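PDB 1HJS: beta-1,4-galactanase from Thielavia heterothallica, which hydrolyses the beta-1,4-galactosidic linkages in the backbone of type I arabinogalactans, as a family 53 glycoside hydrolase of clan GH-A. Local coordinates for residues 87-92 / 135-140. Numbering follows the deposited sequence.
Sequences ADPAHQ and EIRAGL. With SO4 (sulfate ion), chain I.
Asp-88, whose CB lies against Glu-135 OE1, offers its backbone O to Gln-92 NE2 (2.9 Å) and His-91 N, which reach it from opposite faces of the carbonyl plane. The bond from His-91 N closes a type I turn, Asp-88 to His-91, in the loop after strand 75-80 of this TIM barrel. The loop packs on the segment after strand 129-132, where Glu-135, probably the catalytic proton donor, lies.

Proline suits the second turn position because its ring fixes phi near -60° (-58° here). Pro-89 CD packs against Glu-135 OE1 at 3.2 Å, while Ser-212 OG bonds OE2. Pro-89 CB sits over the centre of one face of the Arg-137 guanidinium, 3.7 Å above its plane; NH1 forms a salt bridge to Asp-180. The small Ala-138 lets its CB lie 3.3 Å from Pro-89 O.

Gln-92, bent at chi2 (-71°), lays its CG 3.2 Å from Gly-139 O. An amide NH2 has two hydrogens, and here NE2 serves two backbone oxygens, Asp-88 O and Asn-134 O, tying the loops together.

Away from segment 135-140, the short Asp-88 carboxylate accepts from Ala-90 N with the anti lone pair of OD1, making an Asx turn, and from His-91 ND1 with the syn one, nearly straight (166°) and in the ring plane. A sulfate, probably from the crystallisation liquor, accepts from His-91 NE2 (O1, 2.6 Å), consistent with a doubly protonated imidazolium.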
ATOM      1  N   ALA A  87       2.884   5.287   9.377  1.00 12.00           N
ATOM      2  CA  ALA A  87       3.466   4.090   9.965  1.00 11.98           C
ATOM      3  C   ALA A  87       4.441   3.492   8.954  1.00 12.31           C
ATOM      4  O   ALA A  87       4.100   3.301   7.788  1.00 12.18           O
ATOM      5  CB  ALA A  87       2.374   3.072  10.314  1.00 12.89           C
ATOM      6  N   ASP A  88       5.662   3.227   9.404  1.00 12.56           N
ATOM      7  CA  ASP A  88       6.688   2.626   8.559  1.00 13.40           C
ATOM      8  C   ASP A  88       7.650   1.852   9.469  1.00 13.18           C
ATOM      9  O   ASP A  88       7.444   1.801  10.681  1.00 13.73           O
ATOM     10  CB  ASP A  88       7.418   3.702   7.734  1.00 13.44           C
ATOM     11  CG  ASP A  88       7.972   4.825   8.583  1.00 14.55           C
ATOM     12  OD1 ASP A  88       8.692   4.546   9.562  1.00 13.88           O
ATOM     13  OD2 ASP A  88       7.689   5.999   8.259  1.00 16.43           O
ATOM     14  N   PRO A  89       8.700   1.231   8.908  1.00 13.40           N
ATOM     15  CA  PRO A  89       9.633   0.475   9.754  1.00 13.48           C
ATOM     16  C   PRO A  89      10.312   1.261  10.875  1.00 13.38           C
ATOM     17  O   PRO A  89      10.841   0.669  11.813  1.00 13.74           O
ATOM     18  CB  PRO A  89      10.644  -0.077   8.750  1.00 13.54           C
ATOM     19  CG  PRO A  89       9.820  -0.241   7.501  1.00 13.51           C
ATOM     20  CD  PRO A  89       9.030   1.055   7.482  1.00 13.95           C
ATOM     21  N   ALA A  90      10.306   2.586  10.776  1.00 13.08           N
ATOM     22  CA  ALA A  90      10.939   3.413  11.798  1.00 13.12           C
ATOM     23  C   ALA A  90       9.927   4.145  12.668  1.00 12.81           C
ATOM     24  O   ALA A  90      10.311   4.868  13.592  1.00 12.42           O
ATOM     25  CB  ALA A  90      11.881   4.425  11.144  1.00 13.00           C
ATOM     26  N   HIS A  91       8.641   3.965  12.376  1.00 12.47           N
ATOM     27  CA  HIS A  91       7.585   4.624  13.143  1.00 11.96           C
ATOM     28  C   HIS A  91       6.298   3.809  13.173  1.00 11.52           C
ATOM     29  O   HIS A  91       5.671   3.601  12.143  1.00 11.18           O
ATOM     30  CB  HIS A  91       7.235   5.996  12.547  1.00 12.78           C
ATOM     31  CG  HIS A  91       8.415   6.878  12.288  1.00 13.68           C
ATOM     32  ND1 HIS A  91       9.258   6.695  11.213  1.00 14.48           N
ATOM     33  CD2 HIS A  91       8.896   7.946  12.968  1.00 14.67           C
ATOM     34  CE1 HIS A  91      10.210   7.612  11.242  1.00 14.79           C
ATOM     35  NE2 HIS A  91      10.013   8.383  12.297  1.00 15.11           N
ATOM     36  N   GLN A  92       5.911   3.349  14.355  1.00 11.40           N
ATOM     37  CA  GLN A  92       4.668   2.596  14.526  1.00 11.27           C
ATOM     38  C   GLN A  92       4.115   3.151  15.834  1.00 11.95           C
ATOM     39  O   GLN A  92       3.961   2.443  16.832  1.00 11.97           O
ATOM     40  CB  GLN A  92       4.941   1.089  14.643  1.00 11.55           C
ATOM     41  CG  GLN A  92       5.481   0.420  13.369  1.00 10.84           C
ATOM     42  CD  GLN A  92       4.446   0.290  12.256  1.00 11.13           C
ATOM     43  OE1 GLN A  92       3.253   0.115  12.515  1.00 11.41           O
ATOM     44  NE2 GLN A  92       4.906   0.345  11.010  1.00 10.04           N
ATOM     45  N   GLU A 135       3.779  -1.629   6.331  1.00 10.22           N
ATOM     46  CA  GLU A 135       5.215  -1.893   6.467  1.00 11.32           C
ATOM     47  C   GLU A 135       5.580  -2.243   7.907  1.00 11.10           C
ATOM     48  O   GLU A 135       6.416  -1.583   8.522  1.00 11.31           O
ATOM     49  CB  GLU A 135       6.031  -0.681   6.003  1.00 11.78           C
ATOM     50  CG  GLU A 135       5.760  -0.279   4.555  1.00 12.87           C
ATOM     51  CD  GLU A 135       6.766   0.724   4.020  1.00 13.25           C
ATOM     52  OE1 GLU A 135       7.367   1.450   4.836  1.00 14.33           O
ATOM     53  OE2 GLU A 135       6.948   0.797   2.786  1.00 14.23           O
ATOM     54  N   ILE A 136       4.965  -3.300   8.429  1.00 10.86           N
ATOM     55  CA  ILE A 136       5.208  -3.706   9.810  1.00 10.92           C
ATOM     56  C   ILE A 136       6.421  -4.616   9.980  1.00 12.01           C
ATOM     57  O   ILE A 136       6.420  -5.528  10.812  1.00 11.43           O
ATOM     58  CB  ILE A 136       3.954  -4.390  10.405  1.00 11.07           C
ATOM     59  CG1 ILE A 136       3.532  -5.584   9.542  1.00 11.03           C
ATOM     60  CG2 ILE A 136       2.817  -3.379  10.496  1.00 11.01           C
ATOM     61  CD1 ILE A 136       2.369  -6.380  10.138  1.00 10.60           C
ATOM     62  N   ARG A 137       7.465  -4.342   9.199  1.00 12.14           N
ATOM     63  CA  ARG A 137       8.705  -5.116   9.231  1.00 13.30           C
ATOM     64  C   ARG A 137       9.412  -5.041  10.588  1.00 12.65           C
ATOM     65  O   ARG A 137      10.179  -5.937  10.954  1.00 12.69           O
ATOM     66  CB  ARG A 137       9.644  -4.608   8.143  1.00 14.31           C
ATOM     67  CG  ARG A 137      10.907  -5.421   7.971  1.00 17.07           C
ATOM     68  CD  ARG A 137      11.993  -4.520   7.410  1.00 20.62           C
ATOM     69  NE  ARG A 137      12.680  -3.794   8.464  1.00 21.95           N
ATOM     70  CZ  ARG A 137      13.342  -2.655   8.291  1.00 22.46           C
ATOM     71  NH1 ARG A 137      13.404  -2.080   7.096  1.00 22.20           N
ATOM     72  NH2 ARG A 137      13.972  -2.104   9.317  1.00 22.75           N
ATOM     73  N   ALA A 138       9.178  -3.959  11.321  1.00 12.58           N
ATOM     74  CA  ALA A 138       9.772  -3.803  12.645  1.00 12.77           C
ATOM     75  C   ALA A 138       8.643  -3.877  13.674  1.00 12.73           C
ATOM     76  O   ALA A 138       8.768  -3.394  14.799  1.00 12.85           O
ATOM     77  CB  ALA A 138      10.509  -2.469  12.745  1.00 13.59           C
ATOM     78  N   GLY A 139       7.533  -4.487  13.266  1.00 12.90           N
ATOM     79  CA  GLY A 139       6.390  -4.629  14.147  1.00 12.55           C
ATOM     80  C   GLY A 139       5.383  -3.506  13.994  1.00 13.01           C
ATOM     81  O   GLY A 139       5.405  -2.755  13.008  1.00 12.48           O
ATOM     82  N   LEU A 140       4.497  -3.389  14.976  1.00 12.89           N
ATOM     83  CA  LEU A 140       3.467  -2.357  14.969  1.00 12.63           C
ATOM     84  C   LEU A 140       3.117  -2.003  16.404  1.00 12.53           C
ATOM     85  O   LEU A 140       3.556  -2.680  17.335  1.00 12.74           O
ATOM     86  CB  LEU A 140       2.208  -2.867  14.264  1.00 12.62           C
ATOM     87  CG  LEU A 140       1.406  -3.941  15.016  1.00 12.74           C
ATOM     88  CD1 LEU A 140       0.025  -4.080  14.382  1.00 12.75           C
ATOM     89  CD2 LEU A 140       2.150  -5.271  14.990  1.00 12.34           C
TER
HETATM   90  S   SO4 I 704      13.642   9.410  13.857  1.00 33.85           S
HETATM   91  O1  SO4 I 704      12.373   9.338  12.856  1.00 32.61           O
HETATM   92  O2  SO4 I 704      14.009   8.030  14.091  1.00 33.40           O
HETATM   93  O3  SO4 I 704      14.608  10.111  13.316  1.00 33.32           O
HETATM   94  O4  SO4 I 704      13.070   9.958  15.056  1.00 33.22           O